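Local coordinates for protein beta-glucoside kinase (Listeria monocytogenes, PDB 4HTL) that phosphorylates cellobiose with ATP to give cellobiose-6'-phosphate, as a sugar kinase of the ROK family, and may also regulate transcription of the cellobiose-PTS operon, at residues T223-C226 against T227-N231; L129-G132 against T133-G137. All coordinates share one frame; numbering follows the deposited sequence.

Contact 1. Residues T223-C226 against T227-N231; sequences TGIC and TGLYN
Thr-223 to Cys-226 offer their carbonyls in turn to the amides of Thr-227 to Tyr-230, the i to i+4 pattern of a regular alpha-helix, here about two and a half turns inside helix 212-236. The shortest of these backbone bonds runs from Leu-229 N to Ile-225 O, 2.8 Å, and Tyr-230 N follows at 2.9 Å from Cys-226 O.

One apolar side-chain pair and one hydroxyl-to-carbonyl bond add to this, on different sides of the helix. Ile-225 and Leu-229, one turn apart, lie alongside each other and point the same way; with CG1 of Ile-225 beside the backbone N (chi1 -63°), the CG2 branch falls anti to that N, on the side where Leu-229 CD1 lies 4.1 Å away. Together they form an apolar ridge that faces strand 126-131, with Leu-257 of helix 253-261 also against Ile-225.

The side bearing Tyr-230 takes part in the subunit interface. Its ring stacks on Phe-160 of the second subunit, whose backbone N is hydrogen-bonded to Asn-231 OD1, while Thr-227 packs on Pro-164 of the same neighbour.

The polar side belongs to Thr-227. Thr-223 turns its own hydroxyl to His-260 and the carbonyl of Thr-219. Thr-227 folds its hydroxyl back one turn, and Thr-223 O is gripped twice: Thr-227 N reaches it at 2.9 Å from one face of the carbonyl plane, and Thr-227 OG1 donates from the other face at 2.8 Å, standing 38° out of that plane.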
loop_
_atom_site.group_PDB
_atom_site.type_symbol
_atom_site.label_atom_id
_atom_site.label_comp_id
_atom_site.label_asym_id
_atom_site.label_seq_id
_atom_site.Cartn_x
_atom_site.Cartn_y
_atom_site.Cartn_z
ATOM N N THR A 223 12.978 -12.059 9.477
ATOM C CA THR A 223 11.649 -12.587 9.101
ATOM C C THR A 223 10.588 -11.474 9.149
ATOM O O THR A 223 9.781 -11.372 8.268
ATOM C CB THR A 223 11.231 -13.779 9.992
ATOM O OG1 THR A 223 12.117 -14.891 9.740
ATOM C CG2 THR A 223 9.725 -14.203 9.752
ATOM N N GLY A 224 10.638 -10.616 10.162
ATOM C CA GLY A 224 9.742 -9.527 10.243
ATOM C C GLY A 224 9.925 -8.573 9.086
ATOM O O GLY A 224 8.957 -8.103 8.502
ATOM N N ILE A 225 11.180 -8.258 8.745
ATOM C CA ILE A 225 11.426 -7.380 7.592
ATOM C C ILE A 225 10.869 -8.009 6.280
ATOM O O ILE A 225 10.191 -7.328 5.488
ATOM C CB ILE A 225 12.897 -7.029 7.405
ATOM C CG1 ILE A 225 13.391 -6.235 8.620
ATOM C CG2 ILE A 225 13.103 -6.182 6.126
ATOM C CD1 ILE A 225 14.903 -6.075 8.706
ATOM N N CYS A 226 11.129 -9.306 6.103
ATOM C CA CYS A 226 10.621 -10.027 4.942
ATOM C C CYS A 226 9.072 -10.009 4.879
ATOM O O CYS A 226 8.523 -9.949 3.793
ATOM C CB CYS A 226 11.125 -11.459 4.922
ATOM S SG CYS A 226 12.875 -11.581 4.495
ATOM N N THR A 227 8.407 -10.081 6.051
ATOM C CA THR A 227 6.962 -10.040 6.134
ATOM C C THR A 227 6.485 -8.684 5.583
ATOM O O THR A 227 5.587 -8.632 4.754
ATOM C CB THR A 227 6.488 -10.290 7.572
ATOM O OG1 THR A 227 6.989 -11.573 7.997
ATOM C CG2 THR A 227 4.965 -10.220 7.716
ATOM N N GLY A 228 7.095 -7.598 6.055
ATOM C CA GLY A 228 6.745 -6.297 5.571
ATOM C C GLY A 228 7.078 -6.094 4.107
ATOM O O GLY A 228 6.272 -5.518 3.378
ATOM N N LEU A 229 8.240 -6.555 3.666
ATOM C CA LEU A 229 8.635 -6.406 2.245
ATOM C C LEU A 229 7.650 -7.142 1.325
ATOM O O LEU A 229 7.225 -6.598 0.319
ATOM C CB LEU A 229 10.026 -6.913 1.989
ATOM C CG LEU A 229 11.241 -6.077 2.442
ATOM C CD1 LEU A 229 12.519 -6.908 2.157
ATOM C CD2 LEU A 229 11.264 -4.674 1.792
ATOM N N TYR A 230 7.247 -8.341 1.704
ATOM C CA TYR A 230 6.297 -9.160 0.902
ATOM C C TYR A 230 4.979 -8.419 0.791
ATOM O O TYR A 230 4.455 -8.214 -0.295
ATOM C CB TYR A 230 6.128 -10.481 1.590
ATOM C CG TYR A 230 5.333 -11.558 0.883
ATOM C CD1 TYR A 230 5.965 -12.536 0.117
ATOM C CD2 TYR A 230 3.965 -11.623 0.985
ATOM C CE1 TYR A 230 5.255 -13.567 -0.458
ATOM C CE2 TYR A 230 3.255 -12.640 0.389
ATOM C CZ TYR A 230 3.912 -13.622 -0.319
ATOM O OH TYR A 230 3.197 -14.630 -0.892
ATOM N N ASN A 231 4.491 -7.893 1.920
ATOM C CA ASN A 231 3.262 -7.125 1.866
ATOM C C ASN A 231 3.398 -5.937 0.894
ATOM O O ASN A 231 2.490 -5.652 0.086
ATOM C CB ASN A 231 2.894 -6.535 3.230
ATOM C CG ASN A 231 2.318 -7.560 4.224
ATOM O OD1 ASN A 231 1.865 -8.628 3.841
ATOM N ND2 ASN A 231 2.247 -7.141 5.512
#

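Contact 2. Residues L129-G132 against T133-G137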
loop_
_atom_site.group_PDB
_atom_site.type_symbol
_atom_site.label_atom_id
_atom_site.label_comp_id
_atom_site.label_asym_id
_atom_site.label_seq_id
_atom_site.Cartn_x
_atom_site.Cartn_y
_atom_site.Cartn_z
ATOM N N LEU A 129 11.863 2.463 2.702
ATOM C CA LEU A 129 11.612 1.808 3.995
ATOM C C LEU A 129 12.818 2.158 4.891
ATOM O O LEU A 129 13.963 1.914 4.530
ATOM C CB LEU A 129 11.488 0.322 3.782
ATOM C CG LEU A 129 11.482 -0.576 5.039
ATOM C CD1 LEU A 129 10.271 -0.289 5.938
ATOM C CD2 LEU A 129 11.592 -2.049 4.643
ATOM N N THR A 130 12.538 2.749 6.049
ATOM C CA THR A 130 13.582 3.179 7.010
ATOM C C THR A 130 13.427 2.362 8.268
ATOM O O THR A 130 12.365 2.373 8.852
ATOM C CB THR A 130 13.460 4.675 7.269
ATOM O OG1 THR A 130 13.527 5.378 5.986
ATOM C CG2 THR A 130 14.648 5.169 8.119
ATOM N N ILE A 131 14.491 1.686 8.703
ATOM C CA ILE A 131 14.466 0.796 9.865
ATOM C C ILE A 131 15.569 1.232 10.858
ATOM O O ILE A 131 16.751 1.137 10.578
ATOM C CB ILE A 131 14.718 -0.651 9.471
ATOM C CG1 ILE A 131 13.757 -1.119 8.396
ATOM C CG2 ILE A 131 14.658 -1.594 10.688
ATOM C CD1 ILE A 131 14.144 -2.451 7.751
ATOM N N GLY A 132 15.156 1.762 11.992
ATOM C CA GLY A 132 16.109 2.088 13.085
ATOM C C GLY A 132 15.464 1.855 14.444
ATOM O O GLY A 132 15.201 0.720 14.803
ATOM N N THR A 133 15.230 2.922 15.195
ATOM C CA THR A 133 14.479 2.841 16.421
ATOM C C THR A 133 13.004 2.560 16.152
ATOM O O THR A 133 12.349 1.849 16.936
ATOM C CB THR A 133 14.683 4.096 17.298
ATOM O OG1 THR A 133 14.182 5.246 16.615
ATOM C CG2 THR A 133 16.158 4.272 17.602
ATOM N N GLY A 134 12.477 3.130 15.070
ATOM C CA GLY A 134 11.161 2.786 14.559
ATOM C C GLY A 134 11.255 2.502 13.062
ATOM O O GLY A 134 12.331 2.292 12.509
ATOM N N ILE A 135 10.104 2.445 12.417
ATOM C CA ILE A 135 10.013 2.201 11.003
ATOM C C ILE A 135 9.364 3.403 10.342
ATOM O O ILE A 135 8.357 3.929 10.830
ATOM C CB ILE A 135 9.138 0.999 10.711
ATOM C CG1 ILE A 135 9.653 -0.246 11.457
ATOM C CG2 ILE A 135 8.969 0.740 9.232
ATOM C CD1 ILE A 135 10.859 -0.862 10.890
ATOM N N GLY A 136 9.965 3.826 9.247
ATOM C CA GLY A 136 9.420 4.873 8.379
ATOM C C GLY A 136 9.156 4.346 6.994
ATOM O O GLY A 136 9.773 3.400 6.564
ATOM N N GLY A 137 8.248 5.026 6.300
ATOM C CA GLY A 137 7.867 4.714 4.965
ATOM C C GLY A 137 7.613 5.948 4.154
ATOM O O GLY A 137 7.071 6.939 4.654
#
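Leu-129 to Ile-131 and Ile-135 to Gly-137 are the facing ends of a beta hairpin, running antiparallel at 166° with their axes 4.6 Å apart and joined by a tight turn through Gly-132, Thr-133 and Gly-134.

Backbone hydrogen bonds hold the two arms together. Thr-130 and Gly-136 form the hydrogen-bonded pair: Gly-136 N lies in the carbonyl plane of Thr-130 on a lone pair of O, 2.8 Å away, whereas the return bond from Thr-130 N meets Gly-136 O from above its carbonyl plane. At the turn, Gly-132 N points almost straight at Gly-134 O, 2.9 Å away, and closes the loop. Two CA-H...O contacts supplement them, the shorter from Ile-135 CA to Thr-130 O at 3.2 Å, the other from Leu-129 CA to Gly-136 O.

Apolar contacts gather on the face shared by Leu-129, Ile-131 and Ile-135. The branches of Ile-135 divide between the other two. Its CG2 meets Leu-129 CD1 at 3.7 Å, the two side chains crossing at a slant; chi2 of -75° swings CD1 over to CG1 of Ile-131, 3.8 Å off, the two isoleucines lying alongside.

The glycine-rich turn lies near the probable ATP site, the side chain of Thr-133 about 7 Å from Gly-13, consistent with a place at the nucleotide cleft of this actin-like ATPase fold, and Asn-175 OD1 receives the amide of Ile-135. Strand 126-131 continues the sheet on its other edge, bonded to strand 240-244 through Phe-242 and Gly-244, while the face bearing Leu-129 and Ile-131 is packed by Phe-221, Ile-225 and Leu-229 of helix 212-236.

How the contacts relate
From the N terminus the chain reaches contact 2 first, where strand 126-131 turns straight back into strand 135-141 and the hairpin closes on itself. It then runs through several helices before contact 1, one short piece of helix 212-236, so the two are in series and neither encloses the other. Their centres are 13 Å apart, yet their side chains meet: Ile-225 CD1 lies 3.8 Å from Ile-131 CD1, and Leu-229 CD2 is 3.9 Å from Leu-129 CD2. The helix thereby lies against the hairpin's sheet, which strand 240-244 joins after the helix, while the helix also reaches the second subunit.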